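Long-range contacts in glucose-6-phosphate 1-dehydrogenase (Mycobacterium avium, PDB 4LGV), which probably catalyses the NADP-dependent oxidation of glucose 6-phosphate to 6-phosphogluconolactone, the entry step of the pentose phosphate pathway: residues S221-H226 with G473-Q478; H294-Q299 with W462-A467; L321-D326 with V333-R338; M352-V357 with N372-R377; G383-L388 with D398-S403. One frame throughout, in Å; residues are numbered along the deposited sequence.

Interaction 1. Residues S221-H226 with G473-Q478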
# COMPACT_ATOMS: atom_id res chain seq x y z
N SER A 221 -2.05 8.64 1.83
CA SER A 221 -0.97 9.58 2.05
C SER A 221 -1.49 10.98 2.34
O SER A 221 -0.83 11.73 3.04
CB SER A 221 0.04 9.56 0.88
OG SER A 221 0.78 8.34 0.81
N ILE A 222 -2.60 11.36 1.72
CA ILE A 222 -3.07 12.75 1.72
C ILE A 222 -4.12 12.89 2.80
O ILE A 222 -5.07 12.11 2.84
CB ILE A 222 -3.73 13.14 0.40
CG1 ILE A 222 -2.78 13.06 -0.79
CG2 ILE A 222 -4.33 14.51 0.47
CD1 ILE A 222 -1.48 13.77 -0.61
N SER A 223 -3.94 13.87 3.69
CA SER A 223 -4.93 14.10 4.77
C SER A 223 -5.95 15.18 4.46
O SER A 223 -7.06 15.09 4.93
CB SER A 223 -4.30 14.46 6.11
OG SER A 223 -3.67 15.71 5.99
N GLU A 224 -5.60 16.11 3.62
CA GLU A 224 -6.41 17.28 3.42
C GLU A 224 -6.00 18.01 2.15
O GLU A 224 -4.81 18.03 1.82
CB GLU A 224 -6.22 18.20 4.63
CG GLU A 224 -7.09 19.42 4.68
CD GLU A 224 -7.17 19.98 6.10
OE1 GLU A 224 -7.32 21.24 6.29
OE2 GLU A 224 -7.05 19.18 7.03
N ILE A 225 -6.95 18.68 1.52
CA ILE A 225 -6.68 19.48 0.33
C ILE A 225 -7.22 20.90 0.50
O ILE A 225 -8.34 21.07 0.96
CB ILE A 225 -7.34 18.83 -0.90
CG1 ILE A 225 -6.75 17.43 -1.12
CG2 ILE A 225 -7.08 19.67 -2.12
CD1 ILE A 225 -7.34 16.63 -2.23
N HIS A 226 -6.42 21.91 0.12
CA HIS A 226 -6.87 23.31 0.10
C HIS A 226 -6.71 23.87 -1.30
O HIS A 226 -5.64 23.77 -1.91
CB HIS A 226 -6.04 24.21 0.99
CG HIS A 226 -6.22 23.97 2.44
ND1 HIS A 226 -5.54 24.70 3.39
CD2 HIS A 226 -6.92 23.03 3.12
CE1 HIS A 226 -5.88 24.27 4.60
NE2 HIS A 226 -6.69 23.25 4.46
N GLY A 473 -10.46 22.91 13.34
CA GLY A 473 -9.86 21.62 13.77
C GLY A 473 -8.96 20.94 12.73
O GLY A 473 -8.56 19.79 12.89
N ARG A 474 -8.58 21.67 11.68
CA ARG A 474 -7.81 21.09 10.54
C ARG A 474 -6.52 21.86 10.30
O ARG A 474 -5.97 22.41 11.24
CB ARG A 474 -8.71 21.12 9.30
CG ARG A 474 -9.92 20.21 9.47
CD ARG A 474 -9.27 18.79 9.51
NE ARG A 474 -10.14 17.62 9.63
CZ ARG A 474 -9.77 16.35 9.40
NH1 ARG A 474 -8.54 16.01 8.97
NH2 ARG A 474 -10.69 15.40 9.55
N HIS A 475 -6.02 21.87 9.07
CA HIS A 475 -4.79 22.62 8.75
C HIS A 475 -5.12 24.06 8.47
O HIS A 475 -6.06 24.34 7.75
CB HIS A 475 -4.11 22.02 7.54
CG HIS A 475 -3.48 20.71 7.84
ND1 HIS A 475 -2.24 20.60 8.44
CD2 HIS A 475 -3.93 19.44 7.68
CE1 HIS A 475 -1.95 19.32 8.60
NE2 HIS A 475 -2.96 18.60 8.14
N ALA A 476 -4.34 24.95 9.06
CA ALA A 476 -4.49 26.38 8.78
C ALA A 476 -4.28 26.68 7.30
O ALA A 476 -3.51 26.02 6.62
CB ALA A 476 -3.51 27.17 9.63
N TRP A 477 -5.01 27.67 6.79
CA TRP A 477 -4.72 28.20 5.47
C TRP A 477 -3.26 28.66 5.45
O TRP A 477 -2.85 29.41 6.32
CB TRP A 477 -5.60 29.38 5.16
CG TRP A 477 -7.08 29.07 5.00
CD1 TRP A 477 -8.05 29.40 5.88
CD2 TRP A 477 -7.74 28.45 3.90
NE1 TRP A 477 -9.27 28.99 5.41
CE2 TRP A 477 -9.10 28.39 4.21
CE3 TRP A 477 -7.30 27.89 2.72
CZ2 TRP A 477 -10.04 27.84 3.36
CZ3 TRP A 477 -8.24 27.35 1.88
CH2 TRP A 477 -9.59 27.37 2.19
N GLN A 478 -2.49 28.19 4.48
CA GLN A 478 -1.07 28.52 4.36
C GLN A 478 -0.90 29.70 3.39
O GLN A 478 -1.79 29.98 2.56
CB GLN A 478 -0.27 27.35 3.79
CG GLN A 478 -0.42 26.03 4.51
CD GLN A 478 0.22 26.03 5.87
OE1 GLN A 478 1.39 26.29 5.98
NE2 GLN A 478 -0.56 25.76 6.93
O HOH W 1 -1.42 16.13 7.78
O HOH W 2 -3.51 26.64 2.38

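Interaction 2. Residues H294-Q299 with W462-A467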
# COMPACT_ATOMS: atom_id res chain seq x y z
N HIS A 294 -21.20 25.27 6.19
CA HIS A 294 -19.74 25.21 6.07
C HIS A 294 -19.28 26.08 4.88
O HIS A 294 -18.26 25.77 4.24
CB HIS A 294 -19.29 23.75 5.90
CG HIS A 294 -19.45 22.91 7.14
ND1 HIS A 294 -19.24 23.40 8.42
CD2 HIS A 294 -19.85 21.63 7.29
CE1 HIS A 294 -19.50 22.44 9.30
NE2 HIS A 294 -19.88 21.36 8.64
N CYS A 295 -20.08 27.10 4.57
CA CYS A 295 -19.79 28.00 3.49
C CYS A 295 -19.80 29.45 4.01
O CYS A 295 -20.77 29.90 4.62
CB CYS A 295 -20.79 27.83 2.36
SG CYS A 295 -20.49 28.93 0.95
N VAL A 296 -18.72 30.18 3.73
CA VAL A 296 -18.55 31.54 4.20
C VAL A 296 -18.51 32.48 3.01
O VAL A 296 -17.70 32.31 2.08
CB VAL A 296 -17.24 31.65 5.01
CG1 VAL A 296 -16.87 33.09 5.28
CG2 VAL A 296 -17.39 30.89 6.33
N ARG A 297 -19.35 33.50 3.05
CA ARG A 297 -19.48 34.43 1.93
C ARG A 297 -18.97 35.80 2.33
O ARG A 297 -19.30 36.31 3.41
CB ARG A 297 -20.92 34.53 1.48
CG ARG A 297 -21.40 33.25 0.88
CD ARG A 297 -22.89 33.25 0.68
NE ARG A 297 -23.27 34.10 -0.43
CZ ARG A 297 -23.91 35.28 -0.34
NH1 ARG A 297 -24.27 35.82 0.83
NH2 ARG A 297 -24.20 35.93 -1.46
N GLY A 298 -18.16 36.39 1.46
CA GLY A 298 -17.56 37.67 1.72
C GLY A 298 -17.84 38.69 0.64
O GLY A 298 -18.15 38.33 -0.50
N GLN A 299 -17.69 39.97 1.00
CA GLN A 299 -17.86 41.07 0.08
C GLN A 299 -16.88 42.16 0.46
O GLN A 299 -16.86 42.62 1.60
CB GLN A 299 -19.26 41.63 0.18
CG GLN A 299 -19.66 42.51 -0.97
CD GLN A 299 -20.96 43.23 -0.66
OE1 GLN A 299 -20.95 44.26 0.03
NE2 GLN A 299 -22.09 42.69 -1.15
N TRP A 462 -6.80 38.85 3.22
CA TRP A 462 -7.08 37.46 2.79
C TRP A 462 -8.55 37.11 2.84
O TRP A 462 -8.93 36.00 2.51
CB TRP A 462 -6.26 36.42 3.61
CG TRP A 462 -4.97 36.19 2.97
CD1 TRP A 462 -3.74 36.56 3.43
CD2 TRP A 462 -4.77 35.64 1.67
NE1 TRP A 462 -2.76 36.24 2.49
CE2 TRP A 462 -3.38 35.67 1.40
CE3 TRP A 462 -5.63 35.10 0.71
CZ2 TRP A 462 -2.86 35.19 0.24
CZ3 TRP A 462 -5.10 34.62 -0.45
CH2 TRP A 462 -3.73 34.66 -0.68
N GLY A 463 -9.38 38.04 3.27
CA GLY A 463 -10.80 37.80 3.33
C GLY A 463 -11.33 37.80 4.74
O GLY A 463 -10.60 38.05 5.69
N PRO A 464 -12.62 37.54 4.89
CA PRO A 464 -13.23 37.49 6.21
C PRO A 464 -12.58 36.49 7.16
O PRO A 464 -12.20 35.38 6.74
CB PRO A 464 -14.68 37.08 5.92
CG PRO A 464 -14.76 36.73 4.49
CD PRO A 464 -13.48 37.05 3.81
N GLU A 465 -12.49 36.86 8.43
CA GLU A 465 -11.92 36.01 9.48
C GLU A 465 -12.75 34.72 9.69
O GLU A 465 -12.23 33.71 10.15
CB GLU A 465 -11.80 36.79 10.79
N ALA A 466 -14.04 34.74 9.35
CA ALA A 466 -14.84 33.53 9.43
C ALA A 466 -14.32 32.40 8.53
O ALA A 466 -14.57 31.22 8.80
CB ALA A 466 -16.29 33.85 9.11
N ALA A 467 -13.59 32.73 7.46
CA ALA A 467 -12.95 31.68 6.66
C ALA A 467 -11.85 30.94 7.44
O ALA A 467 -11.57 29.77 7.13
CB ALA A 467 -12.39 32.24 5.36

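Interaction 3. Residues L321-D326 with V333-R338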
# COMPACT_ATOMS: atom_id res chain seq x y z
N LEU A 321 -15.38 27.39 1.40
CA LEU A 321 -16.30 26.27 1.58
C LEU A 321 -15.58 24.95 1.84
O LEU A 321 -14.39 24.82 1.63
CB LEU A 321 -17.22 26.14 0.39
CG LEU A 321 -16.58 25.78 -0.95
CD1 LEU A 321 -16.37 24.26 -1.14
CD2 LEU A 321 -17.43 26.31 -2.10
N ARG A 322 -16.34 23.99 2.34
CA ARG A 322 -15.84 22.67 2.59
C ARG A 322 -16.63 21.69 1.75
O ARG A 322 -17.83 21.74 1.74
CB ARG A 322 -15.98 22.29 4.08
CG ARG A 322 -15.49 20.87 4.42
CD ARG A 322 -15.63 20.63 5.93
NE ARG A 322 -15.09 19.34 6.34
CZ ARG A 322 -14.66 19.02 7.58
NH1 ARG A 322 -14.67 19.90 8.58
NH2 ARG A 322 -14.20 17.79 7.82
N THR A 323 -15.92 20.76 1.13
CA THR A 323 -16.56 19.67 0.40
C THR A 323 -15.72 18.38 0.56
O THR A 323 -14.82 18.29 1.42
CB THR A 323 -16.72 20.05 -1.09
OG1 THR A 323 -17.41 19.01 -1.77
CG2 THR A 323 -15.37 20.26 -1.74
N GLU A 324 -16.07 17.37 -0.20
CA GLU A 324 -15.42 16.08 -0.09
C GLU A 324 -15.74 15.24 -1.32
O GLU A 324 -16.70 15.51 -2.04
CB GLU A 324 -15.88 15.32 1.18
CG GLU A 324 -17.33 14.93 1.15
CD GLU A 324 -17.84 14.08 2.31
OE1 GLU A 324 -17.29 12.99 2.61
OE2 GLU A 324 -18.85 14.50 2.86
N ILE A 325 -14.94 14.21 -1.53
CA ILE A 325 -15.16 13.22 -2.60
C ILE A 325 -15.22 11.84 -1.94
O ILE A 325 -14.22 11.33 -1.43
CB ILE A 325 -14.03 13.27 -3.63
CG1 ILE A 325 -13.97 14.64 -4.27
CG2 ILE A 325 -14.22 12.22 -4.70
CD1 ILE A 325 -12.70 14.86 -5.07
N ASP A 326 -16.41 11.26 -1.91
CA ASP A 326 -16.69 10.08 -1.09
C ASP A 326 -16.49 8.79 -1.86
O ASP A 326 -17.44 8.02 -2.07
CB ASP A 326 -18.12 10.17 -0.52
CG ASP A 326 -18.39 9.12 0.54
OD1 ASP A 326 -17.47 8.73 1.31
OD2 ASP A 326 -19.58 8.69 0.59
N VAL A 333 -11.17 12.73 3.28
CA VAL A 333 -10.19 13.79 3.07
C VAL A 333 -10.98 15.08 2.92
O VAL A 333 -11.62 15.26 1.91
CB VAL A 333 -9.34 13.52 1.83
CG1 VAL A 333 -8.47 14.72 1.49
CG2 VAL A 333 -8.48 12.30 2.02
N PRO A 334 -10.94 15.99 3.90
CA PRO A 334 -11.62 17.22 3.71
C PRO A 334 -10.98 18.08 2.63
O PRO A 334 -9.76 18.18 2.56
CB PRO A 334 -11.47 17.94 5.10
CG PRO A 334 -10.92 16.91 6.04
CD PRO A 334 -10.18 15.96 5.15
N ILE A 335 -11.83 18.70 1.81
CA ILE A 335 -11.40 19.57 0.76
C ILE A 335 -11.94 20.98 1.04
O ILE A 335 -13.14 21.19 1.09
CB ILE A 335 -11.92 19.03 -0.58
CG1 ILE A 335 -11.41 17.60 -0.78
CG2 ILE A 335 -11.50 19.94 -1.71
CD1 ILE A 335 -12.00 16.86 -1.97
N PHE A 336 -11.04 21.93 1.25
CA PHE A 336 -11.41 23.30 1.50
C PHE A 336 -11.07 24.14 0.27
O PHE A 336 -10.00 24.00 -0.33
CB PHE A 336 -10.68 23.85 2.75
CG PHE A 336 -11.10 23.19 4.04
CD1 PHE A 336 -12.26 23.57 4.67
CD2 PHE A 336 -10.35 22.22 4.60
CE1 PHE A 336 -12.68 22.95 5.84
CE2 PHE A 336 -10.73 21.61 5.78
CZ PHE A 336 -11.90 21.98 6.41
N LEU A 337 -11.97 25.05 -0.03
CA LEU A 337 -11.83 25.89 -1.19
C LEU A 337 -12.11 27.35 -0.82
O LEU A 337 -13.04 27.62 -0.08
CB LEU A 337 -12.80 25.40 -2.21
CG LEU A 337 -12.79 26.09 -3.54
CD1 LEU A 337 -13.28 25.08 -4.57
CD2 LEU A 337 -13.65 27.34 -3.49
N ARG A 338 -11.27 28.27 -1.31
CA ARG A 338 -11.48 29.68 -1.14
C ARG A 338 -11.16 30.39 -2.43
O ARG A 338 -10.19 30.07 -3.13
CB ARG A 338 -10.67 30.26 -0.00
CG ARG A 338 -9.18 30.22 -0.19
CD ARG A 338 -8.45 30.81 1.01
NE ARG A 338 -7.01 30.57 0.87
CZ ARG A 338 -6.09 31.09 1.65
NH1 ARG A 338 -6.43 31.90 2.64
NH2 ARG A 338 -4.80 30.83 1.44
O HOH W 3 -12.93 13.69 0.26

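Interaction 4. Residues M352-V357 with N372-R377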
# COMPACT_ATOMS: atom_id res chain seq x y z
N MET A 352 -1.91 20.07 -1.27
CA MET A 352 -2.27 18.78 -0.70
C MET A 352 -1.37 18.47 0.49
O MET A 352 -0.15 18.44 0.34
CB MET A 352 -2.15 17.73 -1.78
CG MET A 352 -3.00 18.05 -2.99
SD MET A 352 -2.59 16.89 -4.29
CE MET A 352 -3.88 15.76 -3.85
N PHE A 353 -1.97 18.31 1.67
CA PHE A 353 -1.26 18.02 2.89
C PHE A 353 -1.13 16.53 3.06
O PHE A 353 -2.16 15.81 2.98
CB PHE A 353 -2.03 18.54 4.11
CG PHE A 353 -2.12 20.04 4.18
CD1 PHE A 353 -3.12 20.71 3.54
CD2 PHE A 353 -1.17 20.76 4.86
CE1 PHE A 353 -3.24 22.09 3.63
CE2 PHE A 353 -1.25 22.14 4.94
CZ PHE A 353 -2.30 22.82 4.32
N LEU A 354 0.08 16.04 3.31
CA LEU A 354 0.23 14.60 3.63
C LEU A 354 0.01 14.34 5.09
O LEU A 354 0.19 15.24 5.87
CB LEU A 354 1.59 14.08 3.28
CG LEU A 354 1.77 13.74 1.80
CD1 LEU A 354 1.94 14.99 0.94
CD2 LEU A 354 2.97 12.85 1.62
N HIS A 355 -0.39 13.13 5.48
CA HIS A 355 -0.31 12.75 6.88
C HIS A 355 1.14 12.80 7.32
O HIS A 355 2.10 12.57 6.50
CB HIS A 355 -0.78 11.28 7.13
CG HIS A 355 -2.18 11.02 6.69
ND1 HIS A 355 -3.27 11.43 7.43
CD2 HIS A 355 -2.67 10.41 5.59
CE1 HIS A 355 -4.38 11.09 6.81
NE2 HIS A 355 -4.05 10.48 5.68
N HIS A 356 1.33 13.03 8.61
CA HIS A 356 2.65 12.77 9.22
C HIS A 356 3.00 11.31 9.14
O HIS A 356 2.13 10.46 9.02
CB HIS A 356 2.70 13.22 10.69
CG HIS A 356 2.88 14.70 10.85
ND1 HIS A 356 4.04 15.37 10.52
CD2 HIS A 356 2.04 15.64 11.35
CE1 HIS A 356 3.92 16.66 10.81
NE2 HIS A 356 2.70 16.85 11.29
N VAL A 357 4.29 11.01 9.16
CA VAL A 357 4.68 9.61 9.32
C VAL A 357 4.05 9.16 10.65
O VAL A 357 4.15 9.85 11.61
CB VAL A 357 6.18 9.43 9.38
CG1 VAL A 357 6.52 7.97 9.44
CG2 VAL A 357 6.80 10.07 8.15
N ASN A 372 4.62 17.07 5.28
CA ASN A 372 4.95 17.26 3.89
C ASN A 372 3.73 17.79 3.12
O ASN A 372 2.56 17.50 3.48
CB ASN A 372 5.43 15.95 3.26
CG ASN A 372 6.77 15.43 3.81
OD1 ASN A 372 7.14 14.32 3.51
ND2 ASN A 372 7.50 16.24 4.54
N GLN A 373 3.99 18.54 2.06
CA GLN A 373 2.93 19.06 1.19
C GLN A 373 3.31 18.99 -0.28
O GLN A 373 4.45 19.18 -0.66
CB GLN A 373 2.65 20.52 1.55
CG GLN A 373 1.95 20.63 2.88
CD GLN A 373 1.92 22.04 3.44
OE1 GLN A 373 1.46 22.97 2.81
NE2 GLN A 373 2.33 22.16 4.68
N ILE A 374 2.32 18.71 -1.10
CA ILE A 374 2.44 18.81 -2.54
C ILE A 374 1.65 20.03 -2.96
O ILE A 374 0.47 20.07 -2.73
CB ILE A 374 1.85 17.60 -3.23
CG1 ILE A 374 2.65 16.35 -2.85
CG2 ILE A 374 1.89 17.78 -4.74
CD1 ILE A 374 2.02 15.06 -3.32
N VAL A 375 2.30 21.01 -3.56
CA VAL A 375 1.64 22.23 -3.98
C VAL A 375 1.65 22.37 -5.49
O VAL A 375 2.70 22.35 -6.11
CB VAL A 375 2.31 23.45 -3.37
CG1 VAL A 375 1.47 24.68 -3.62
CG2 VAL A 375 2.48 23.28 -1.86
N LEU A 376 0.48 22.53 -6.08
CA LEU A 376 0.34 22.76 -7.50
C LEU A 376 -0.13 24.20 -7.74
O LEU A 376 -1.25 24.53 -7.38
CB LEU A 376 -0.71 21.79 -8.07
CG LEU A 376 -0.48 20.30 -7.80
CD1 LEU A 376 -1.63 19.48 -8.28
CD2 LEU A 376 0.78 19.81 -8.47
N ARG A 377 0.72 25.06 -8.30
CA ARG A 377 0.28 26.35 -8.76
C ARG A 377 -0.31 26.18 -10.17
O ARG A 377 0.38 25.75 -11.09
CB ARG A 377 1.44 27.37 -8.78
CG ARG A 377 0.94 28.78 -9.10
CD ARG A 377 1.96 29.90 -8.89
NE ARG A 377 3.16 29.65 -9.64
CZ ARG A 377 4.35 29.44 -9.12
NH1 ARG A 377 4.54 29.54 -7.80
NH2 ARG A 377 5.37 29.16 -9.91
O HOH W 4 4.55 14.38 5.91

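Interaction 5. Residues G383-L388 with D398-S403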
# COMPACT_ATOMS: atom_id res chain seq x y z
N GLY A 383 3.35 25.41 -11.81
CA GLY A 383 4.46 24.64 -11.30
C GLY A 383 4.06 23.74 -10.15
O GLY A 383 2.91 23.69 -9.73
N MET A 384 5.03 23.01 -9.65
CA MET A 384 4.82 22.16 -8.53
C MET A 384 5.88 22.40 -7.50
O MET A 384 7.04 22.54 -7.80
CB MET A 384 4.83 20.70 -8.94
CG MET A 384 4.64 19.82 -7.73
SD MET A 384 4.90 18.10 -8.03
CE MET A 384 6.55 18.11 -8.70
N ARG A 385 5.45 22.43 -6.25
CA ARG A 385 6.39 22.48 -5.13
C ARG A 385 6.15 21.30 -4.23
O ARG A 385 5.04 21.05 -3.79
CB ARG A 385 6.24 23.80 -4.36
CG ARG A 385 6.77 23.76 -2.92
CD ARG A 385 6.66 25.13 -2.22
NE ARG A 385 7.73 26.00 -2.69
CZ ARG A 385 7.94 27.24 -2.29
NH1 ARG A 385 7.14 27.84 -1.42
NH2 ARG A 385 8.96 27.92 -2.82
N LEU A 386 7.21 20.57 -3.94
CA LEU A 386 7.14 19.55 -2.90
C LEU A 386 7.83 20.12 -1.63
O LEU A 386 9.01 20.43 -1.65
CB LEU A 386 7.80 18.29 -3.42
CG LEU A 386 7.94 17.12 -2.45
CD1 LEU A 386 6.61 16.57 -1.93
CD2 LEU A 386 8.69 15.97 -3.12
N GLN A 387 7.09 20.20 -0.52
CA GLN A 387 7.63 20.67 0.76
C GLN A 387 8.00 19.53 1.67
O GLN A 387 7.17 18.70 2.02
CB GLN A 387 6.64 21.53 1.50
CG GLN A 387 6.22 22.74 0.72
CD GLN A 387 5.36 23.70 1.51
OE1 GLN A 387 5.19 23.52 2.72
NE2 GLN A 387 4.80 24.71 0.84
N LEU A 388 9.27 19.49 2.04
CA LEU A 388 9.83 18.44 2.90
C LEU A 388 10.61 19.10 4.03
O LEU A 388 10.67 20.32 4.11
CB LEU A 388 10.79 17.56 2.11
CG LEU A 388 10.26 16.87 0.86
CD1 LEU A 388 11.38 16.02 0.24
CD2 LEU A 388 9.04 16.00 1.16
N ASP A 398 12.44 23.77 6.64
CA ASP A 398 11.64 23.40 5.51
C ASP A 398 12.50 23.43 4.26
O ASP A 398 13.40 24.24 4.12
CB ASP A 398 10.44 24.33 5.37
CG ASP A 398 9.40 24.11 6.45
OD1 ASP A 398 9.41 23.08 7.13
OD2 ASP A 398 8.59 25.01 6.65
N VAL A 399 12.22 22.50 3.39
CA VAL A 399 12.90 22.37 2.15
C VAL A 399 11.84 22.49 1.04
O VAL A 399 10.81 21.79 1.08
CB VAL A 399 13.62 21.01 2.18
CG1 VAL A 399 13.87 20.50 0.81
CG2 VAL A 399 14.92 21.16 2.91
N HIS A 400 12.08 23.39 0.07
CA HIS A 400 11.16 23.63 -1.04
C HIS A 400 11.73 23.11 -2.35
O HIS A 400 12.69 23.65 -2.86
CB HIS A 400 10.85 25.11 -1.16
CG HIS A 400 10.12 25.68 0.02
ND1 HIS A 400 9.32 24.90 0.84
CD2 HIS A 400 10.03 26.94 0.50
CE1 HIS A 400 8.78 25.65 1.77
NE2 HIS A 400 9.18 26.89 1.59
N LEU A 401 11.15 22.03 -2.88
CA LEU A 401 11.59 21.39 -4.12
C LEU A 401 10.65 21.85 -5.23
O LEU A 401 9.55 21.31 -5.40
CB LEU A 401 11.51 19.86 -3.97
CG LEU A 401 12.72 19.10 -3.38
CD1 LEU A 401 13.48 19.87 -2.35
CD2 LEU A 401 12.37 17.75 -2.78
N ASP A 402 11.09 22.85 -5.96
CA ASP A 402 10.26 23.58 -6.92
C ASP A 402 10.59 23.24 -8.35
O ASP A 402 11.78 23.10 -8.70
CB ASP A 402 10.48 25.09 -6.73
CG ASP A 402 10.00 25.57 -5.38
OD1 ASP A 402 9.33 24.80 -4.65
OD2 ASP A 402 10.24 26.75 -5.05
N SER A 403 9.56 23.13 -9.18
CA SER A 403 9.74 23.00 -10.60
C SER A 403 8.53 23.53 -11.34
O SER A 403 7.44 23.68 -10.79
CB SER A 403 9.97 21.56 -10.98
OG SER A 403 8.84 20.75 -10.67
O HOH W 5 8.64 20.56 -7.93

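Interaction 1. Residues S221-H226 with G473-Q478
A polar contact led by Glu224, His226 and His475 holds the C-terminal loop 473-478 against strand 222-230 of the large sheet. One carboxylate oxygen takes two donors. His475 N donates a hydrogen bond to Glu224 OE1 at 3.1 Å, on the syn side and tilted out of the carboxylate plane, and His226 NE2 reaches the anti side of Glu224 OE1 at 2.8 Å. The His226 ring is thereby fixed in its rotation. Its CE1 edge then meets His475 O at 3.2 Å. Glu224 OE2 lies 3.2 Å from His475 CD2, at the edge of that ring. Ser223 and Glu224 both face Phe353, a classic beta bulge, and both side chains point toward the loop. Phe353 also stacks on His475. A water joins Ser223 OG to His475 NE2, and another joins His226 ND1 to Gln478 N. The Trp477 six-membered ring lies obliquely to the His226 ring, with planes at 50° and centroids 4.7 Å apart. The indole NE1 bonds to Ala467 O.

Interaction 2. Residues H294-Q299 with W462-A467
Val296, Pro464 and Ala466 carry most of this apolar contact, which packs the turn leading into helix 466-470 against one face of the large mixed beta sheet. The strand involved, 295-300, lies between strands 318-323 and 454-457 of that sheet. Val296 splits its two methyls over the turn. With CG1 anti to the backbone N (chi1 168°), that methyl faces Ala466 CB at 3.9 Å, and it also comes within 4.3 Å of Pro464 CG. The other methyl, CG2, rests 3.8 Å from Ala466 O. No hydrogen bond crosses between the segments, so van der Waals packing joins them here. The turn is closed from within: Ala467 N bonds to Pro464 O at 3.1 Å. Pro464 also touches Tyr318 and His455, which belong to the two strands flanking 295-300. Gly298 has no side chain to hold the proline off, and the ring settles on its backbone, with Pro464 CG 4.0 Å from Gly298 CA.

Interaction 3. Residues L321-D326 with V333-R338
Thr323 N bonds to Ile335 O at 2.8 Å, with an N-H...O angle of 170°. Ile335 N returns a bond to Thr323 O at 3.0 Å. Leu321 and Leu337 form a second hydrogen-bonded pair in the same way, and Arg322 and Phe336 make the non-hydrogen-bonded pair between them. This is the antiparallel ladder of the hairpin made by strands 318-323 and 335-340. Beyond it, a water accepts from Ile325 N and lies close to Val333 O.

On one face, Arg322 and Phe336 extend in the same direction next to each other. The Arg322 chain is extended from CG to NE, which keeps its methylenes along the ring: Arg322 CD is 3.8 Å from Phe336 CE1. Phe336 CZ lies over a face of the guanidinium, but the two planes are 58° apart, so this is no stack. Arg322 NH2 passes 3.8 Å from Pro334 CG.

On the face of Leu321, Thr323, Ile335 and Leu337, carbon meets carbon. Leu321 CD1 lies 3.9 Å from Leu337 CB, and Thr323 CG2 is 3.8 Å from Ile335 CB. Beyond the ladder, Ile325 CD1 meets Ile335 CD1 at 3.8 Å. Helix 246-264 packs on Leu321, Ile325 and Leu337. The backbone bonds thus satisfy the polar groups between the strands and set their register, while the side chains add dispersion contacts, with no salt bridge between the segments.

Interaction 4. Residues M352-V357 with N372-R377
Phe353 and Gln373 lie side by side across the non-hydrogen-bonded pair of two antiparallel strands. In both residues CG stands beside the backbone N, with chi1 -67° in Phe353 and -72° in Gln373. The glutamine chain then runs on extended, so its amide comes alongside the phenyl group, near CD2 and CE2: Gln373 CD is 3.5 Å from Phe353 CE2. Amide and ring planes are 36° apart, neither flat on one another nor upright. Gln373 OE1 is bound by Arg351 NH1, which fixes the turn of the amide.

On the opposite face Leu354 brings CD1 to 4.1 Å from Ile374 CG1, and the same methyl rests 3.6 Å from Asn372 O. Met352 touches through CB and CG, near the backbone. Its CB lies 3.6 Å from Ile374 O, and the bend at chi3 leads CE away from the partner strand.

Met352 N bonds to Ile374 O at 2.8 Å, and Ile374 N answers to Met352 O. Leu354 N bonds to Asn372 O at 2.9 Å. A water continues the link from Asn372 N to His355 O where the strands part. The Asn372 amide is held by Ala212 and Asn210 of a neighbouring subunit. Strands 347-354 and 373-379 are adjacent members of the large mixed sheet of glucose-6-phosphate dehydrogenase, and this end of their pairing borders a subunit interface.

Interaction 5. Residues G383-L388 with D398-S403
The Arg385 guanidinium lies flat on the His400 ring, with planes 17° apart and centres 3.8 Å from each other. His400 CD2 sits over the middle of the guanidinium, while Arg385 CZ is shifted toward the rim of the imidazole. The guanidinium edge belongs to Asp402. Arg385 NE bonds to Asp402 OD1 at 2.8 Å and Arg385 NH2 to Asp402 OD2 at 2.8 Å, a side-on salt bridge with one nitrogen to each oxygen. Both oxygens are met on the syn side, nearly in the guanidinium plane. A bend at chi3 (-77°) turns the group to serve both partners. Trp481 adds a cation-pi contact to Arg385.

Beneath these groups, strands 383-392 and 395-404 form an antiparallel hairpin. Three hydrogen-bonded pairs run along it: Met384 with Ser403, Leu386 with Leu401, and Leu388 with Val399. A water donates to Met384 O and Leu401 O and accepts from Ser403 OG. On the face away from Arg385, His400 and Asp402, Leu388 CD1 meets Leu401 CD2 at 3.6 Å, the two chains at about a right angle. Met384, Leu388, Val399 and Ser403 also pack on a neighbouring subunit.

His400 ND1 is buried by the contact and has no partner in the model. With a cation lying on its ring, His400 is probably less easily protonated, while the paired charge of Asp402 should partly offset that of Arg385.

All five contacts belong to the C-terminal family region and reach one mixed sheet. Interactions 5, 4, 1, 3 and 2 follow one another across it, from strand 395-404 toward strand 454-457. Along the chain, interactions 3, 4 and 5 come in series, and all lie between the segments of interaction 2, which in turn fall between those of interaction 1. Interaction 1 has its centre about 8 Å from that of interaction 4 and about 10 Å from that of interaction 3. Strand 222-230 lies between the strands of these two. Interactions 2 and 5 have centres about 28 Å apart. Interactions 4 and 5 both touch a second subunit, so this end of the sheet joins in assembly.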